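PDB 1L1L: ribonucleoside triphosphate reductase from Lactobacillus leichmannii, which catalyses the adenosylcobalamin (B12)-dependent reduction of ribonucleoside triphosphates to 2'-deoxyribonucleoside triphosphates. Local coordinates for residues M280-L288 with D300-A311. Residues are numbered along the deposited sequence; the frame is centred on the assembly and turned at random.
Sequences MLLDVNEVL and DAADICNLIGKA
The carboxylate of Asp300 has CG1 of Val287 obliquely above one face, 3.9 Å from OD1, and a water above that same face bridges OD1 to Val287 O, donating to both. Its other oxygen, OD2, is held by Lys291 and by the backbone N of Thr297. Further along the interface, CD2 of Leu307 lies to one side of the Asp283 carboxylate plane, 4.2 Å from OD2. A second water donates to that OD2 at 2.5 Å and accepts from Lys310 NZ, which also binds His345 O, so the opposite charges of Asp283 and Lys310 are linked through solvent.

The rest of the interface is apolar. Leu307 crosses Asp283 at about a right angle, its two methyls on CB, and CD1 presses on the backbone of the other helix, 3.7 Å from Val284 N. Val287 CG2 meets the same CD1 tip to tip (4.1 Å), while Val284 and Leu307 slide past each other in opposite directions. Leu288 crosses Ile304 nearly at right angles, CD2 to CD1 3.9 Å. With CG anti to the backbone N (chi1 -175°) and a bend at chi3 (98°), Met280 passes Leu307 O and brings SD to 3.7 Å from Ala311 CB and against Ile308. Phe154 of helix 148-158 and Asn231 of helix 224-236 also touch Met280 and Ile308.

The axes run 9.5 Å apart at 177°, an almost exactly antiparallel helical hairpin joined by a short connection; it pairs a helix within the insertion domain of B12-dependent ribonucleotide reductases with the helix preceding strand 322-327, probably part of the 10-stranded alpha-beta barrel.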
# COMPACT_ATOMS: atom_id res chain seq x y z
N MET A 280 2.58 -14.67 18.70
CA MET A 280 1.73 -13.48 18.71
C MET A 280 0.73 -13.52 19.86
O MET A 280 0.53 -12.53 20.55
CB MET A 280 0.98 -13.35 17.39
CG MET A 280 0.16 -12.09 17.26
SD MET A 280 -1.21 -12.30 16.08
CE MET A 280 -2.55 -12.64 17.20
N LEU A 281 0.08 -14.67 20.06
CA LEU A 281 -0.91 -14.79 21.12
C LEU A 281 -0.25 -14.70 22.50
O LEU A 281 -0.81 -14.12 23.42
CB LEU A 281 -1.66 -16.12 21.01
CG LEU A 281 -2.60 -16.22 19.80
CD1 LEU A 281 -2.99 -17.68 19.60
CD2 LEU A 281 -3.83 -15.34 20.02
N LEU A 282 0.94 -15.28 22.62
CA LEU A 282 1.66 -15.25 23.89
C LEU A 282 2.12 -13.83 24.20
O LEU A 282 1.91 -13.34 25.31
CB LEU A 282 2.86 -16.20 23.85
CG LEU A 282 2.49 -17.68 23.75
CD1 LEU A 282 3.75 -18.51 23.66
CD2 LEU A 282 1.64 -18.10 24.95
N ASP A 283 2.75 -13.18 23.22
CA ASP A 283 3.22 -11.82 23.42
C ASP A 283 2.09 -10.81 23.60
O ASP A 283 2.20 -9.87 24.39
CB ASP A 283 4.13 -11.42 22.26
CG ASP A 283 5.43 -12.20 22.25
OD1 ASP A 283 5.84 -12.70 23.33
OD2 ASP A 283 6.06 -12.31 21.18
N VAL A 284 0.99 -11.00 22.87
CA VAL A 284 -0.17 -10.12 22.97
C VAL A 284 -0.81 -10.27 24.35
O VAL A 284 -1.42 -9.33 24.89
CB VAL A 284 -1.21 -10.46 21.86
CG1 VAL A 284 -2.55 -9.86 22.19
CG2 VAL A 284 -0.71 -9.92 20.53
N ASN A 285 -0.69 -11.46 24.92
CA ASN A 285 -1.28 -11.70 26.23
C ASN A 285 -0.41 -11.00 27.28
O ASN A 285 -0.93 -10.41 28.23
CB ASN A 285 -1.37 -13.20 26.49
CG ASN A 285 -2.29 -13.55 27.64
OD1 ASN A 285 -3.39 -13.00 27.77
ND2 ASN A 285 -1.84 -14.47 28.49
N GLU A 286 0.91 -11.05 27.11
CA GLU A 286 1.80 -10.39 28.06
C GLU A 286 1.51 -8.90 28.13
O GLU A 286 1.31 -8.35 29.22
CB GLU A 286 3.27 -10.60 27.66
CG GLU A 286 3.75 -12.03 27.85
CD GLU A 286 5.24 -12.17 27.62
OE1 GLU A 286 5.69 -11.97 26.47
OE2 GLU A 286 5.97 -12.49 28.59
N VAL A 287 1.49 -8.23 26.98
CA VAL A 287 1.21 -6.80 26.95
C VAL A 287 -0.08 -6.50 27.71
O VAL A 287 -0.16 -5.51 28.44
CB VAL A 287 1.04 -6.28 25.50
CG1 VAL A 287 0.59 -4.83 25.52
CG2 VAL A 287 2.35 -6.42 24.74
N LEU A 288 -1.08 -7.36 27.53
CA LEU A 288 -2.35 -7.16 28.21
C LEU A 288 -2.24 -7.48 29.71
O LEU A 288 -2.71 -6.71 30.54
CB LEU A 288 -3.44 -8.02 27.57
CG LEU A 288 -3.88 -7.61 26.17
CD1 LEU A 288 -4.73 -8.70 25.54
CD2 LEU A 288 -4.67 -6.30 26.25
N ASP A 300 1.08 0.36 24.26
CA ASP A 300 0.55 -1.00 24.39
C ASP A 300 -0.34 -1.31 23.20
O ASP A 300 -0.25 -2.39 22.62
CB ASP A 300 -0.27 -1.14 25.68
CG ASP A 300 0.56 -0.92 26.93
OD1 ASP A 300 1.70 -1.44 26.97
OD2 ASP A 300 0.07 -0.24 27.85
N ALA A 301 -1.22 -0.37 22.85
CA ALA A 301 -2.13 -0.57 21.72
C ALA A 301 -1.34 -0.77 20.42
O ALA A 301 -1.66 -1.67 19.62
CB ALA A 301 -3.06 0.62 21.59
N ALA A 302 -0.32 0.06 20.21
CA ALA A 302 0.52 -0.05 19.01
C ALA A 302 1.35 -1.34 19.05
O ALA A 302 1.58 -1.96 18.02
CB ALA A 302 1.44 1.17 18.89
N ASP A 303 1.82 -1.74 20.23
CA ASP A 303 2.60 -2.98 20.33
C ASP A 303 1.74 -4.18 19.90
O ASP A 303 2.22 -5.07 19.19
CB ASP A 303 3.10 -3.22 21.76
CG ASP A 303 4.45 -2.56 22.05
OD1 ASP A 303 5.24 -2.38 21.10
OD2 ASP A 303 4.72 -2.25 23.24
N ILE A 304 0.49 -4.22 20.33
CA ILE A 304 -0.38 -5.33 19.96
C ILE A 304 -0.55 -5.34 18.44
O ILE A 304 -0.40 -6.38 17.81
CB ILE A 304 -1.74 -5.21 20.67
CG1 ILE A 304 -1.58 -5.54 22.17
CG2 ILE A 304 -2.76 -6.16 20.05
CD1 ILE A 304 -2.83 -5.29 22.99
N CYS A 305 -0.82 -4.17 17.85
CA CYS A 305 -0.97 -4.08 16.39
C CYS A 305 0.30 -4.53 15.69
O CYS A 305 0.26 -5.21 14.66
CB CYS A 305 -1.30 -2.65 15.97
SG CYS A 305 -2.95 -2.15 16.41
N ASN A 306 1.45 -4.14 16.26
CA ASN A 306 2.73 -4.52 15.69
C ASN A 306 2.95 -6.02 15.77
O ASN A 306 3.48 -6.62 14.83
CB ASN A 306 3.88 -3.82 16.42
CG ASN A 306 3.91 -2.31 16.19
OD1 ASN A 306 4.82 -1.63 16.68
ND2 ASN A 306 2.92 -1.79 15.44
N LEU A 307 2.59 -6.62 16.91
CA LEU A 307 2.76 -8.06 17.12
C LEU A 307 1.92 -8.83 16.10
O LEU A 307 2.33 -9.87 15.59
CB LEU A 307 2.33 -8.45 18.54
CG LEU A 307 3.28 -8.00 19.66
CD1 LEU A 307 2.64 -8.26 21.04
CD2 LEU A 307 4.59 -8.75 19.53
N ILE A 308 0.74 -8.29 15.82
CA ILE A 308 -0.17 -8.89 14.85
C ILE A 308 0.48 -8.82 13.46
O ILE A 308 0.61 -9.83 12.75
CB ILE A 308 -1.53 -8.15 14.86
CG1 ILE A 308 -2.23 -8.39 16.20
CG2 ILE A 308 -2.41 -8.63 13.69
CD1 ILE A 308 -3.55 -7.65 16.37
N GLY A 309 0.91 -7.62 13.08
CA GLY A 309 1.54 -7.43 11.79
C GLY A 309 2.73 -8.35 11.65
O GLY A 309 2.97 -8.93 10.59
N LYS A 310 3.49 -8.50 12.73
CA LYS A 310 4.65 -9.37 12.71
C LYS A 310 4.25 -10.83 12.42
O LYS A 310 4.95 -11.55 11.71
CB LYS A 310 5.38 -9.32 14.06
CG LYS A 310 6.55 -10.27 14.15
CD LYS A 310 7.04 -10.40 15.58
CE LYS A 310 8.31 -11.24 15.62
NZ LYS A 310 8.72 -11.49 17.02
N ALA A 311 3.14 -11.26 12.99
CA ALA A 311 2.70 -12.65 12.81
C ALA A 311 2.28 -12.93 11.35
O ALA A 311 2.40 -14.06 10.86
CB ALA A 311 1.55 -12.96 13.76
O HOH W 1 5.99 -12.19 18.71
O HOH W 2 2.34 -3.99 28.69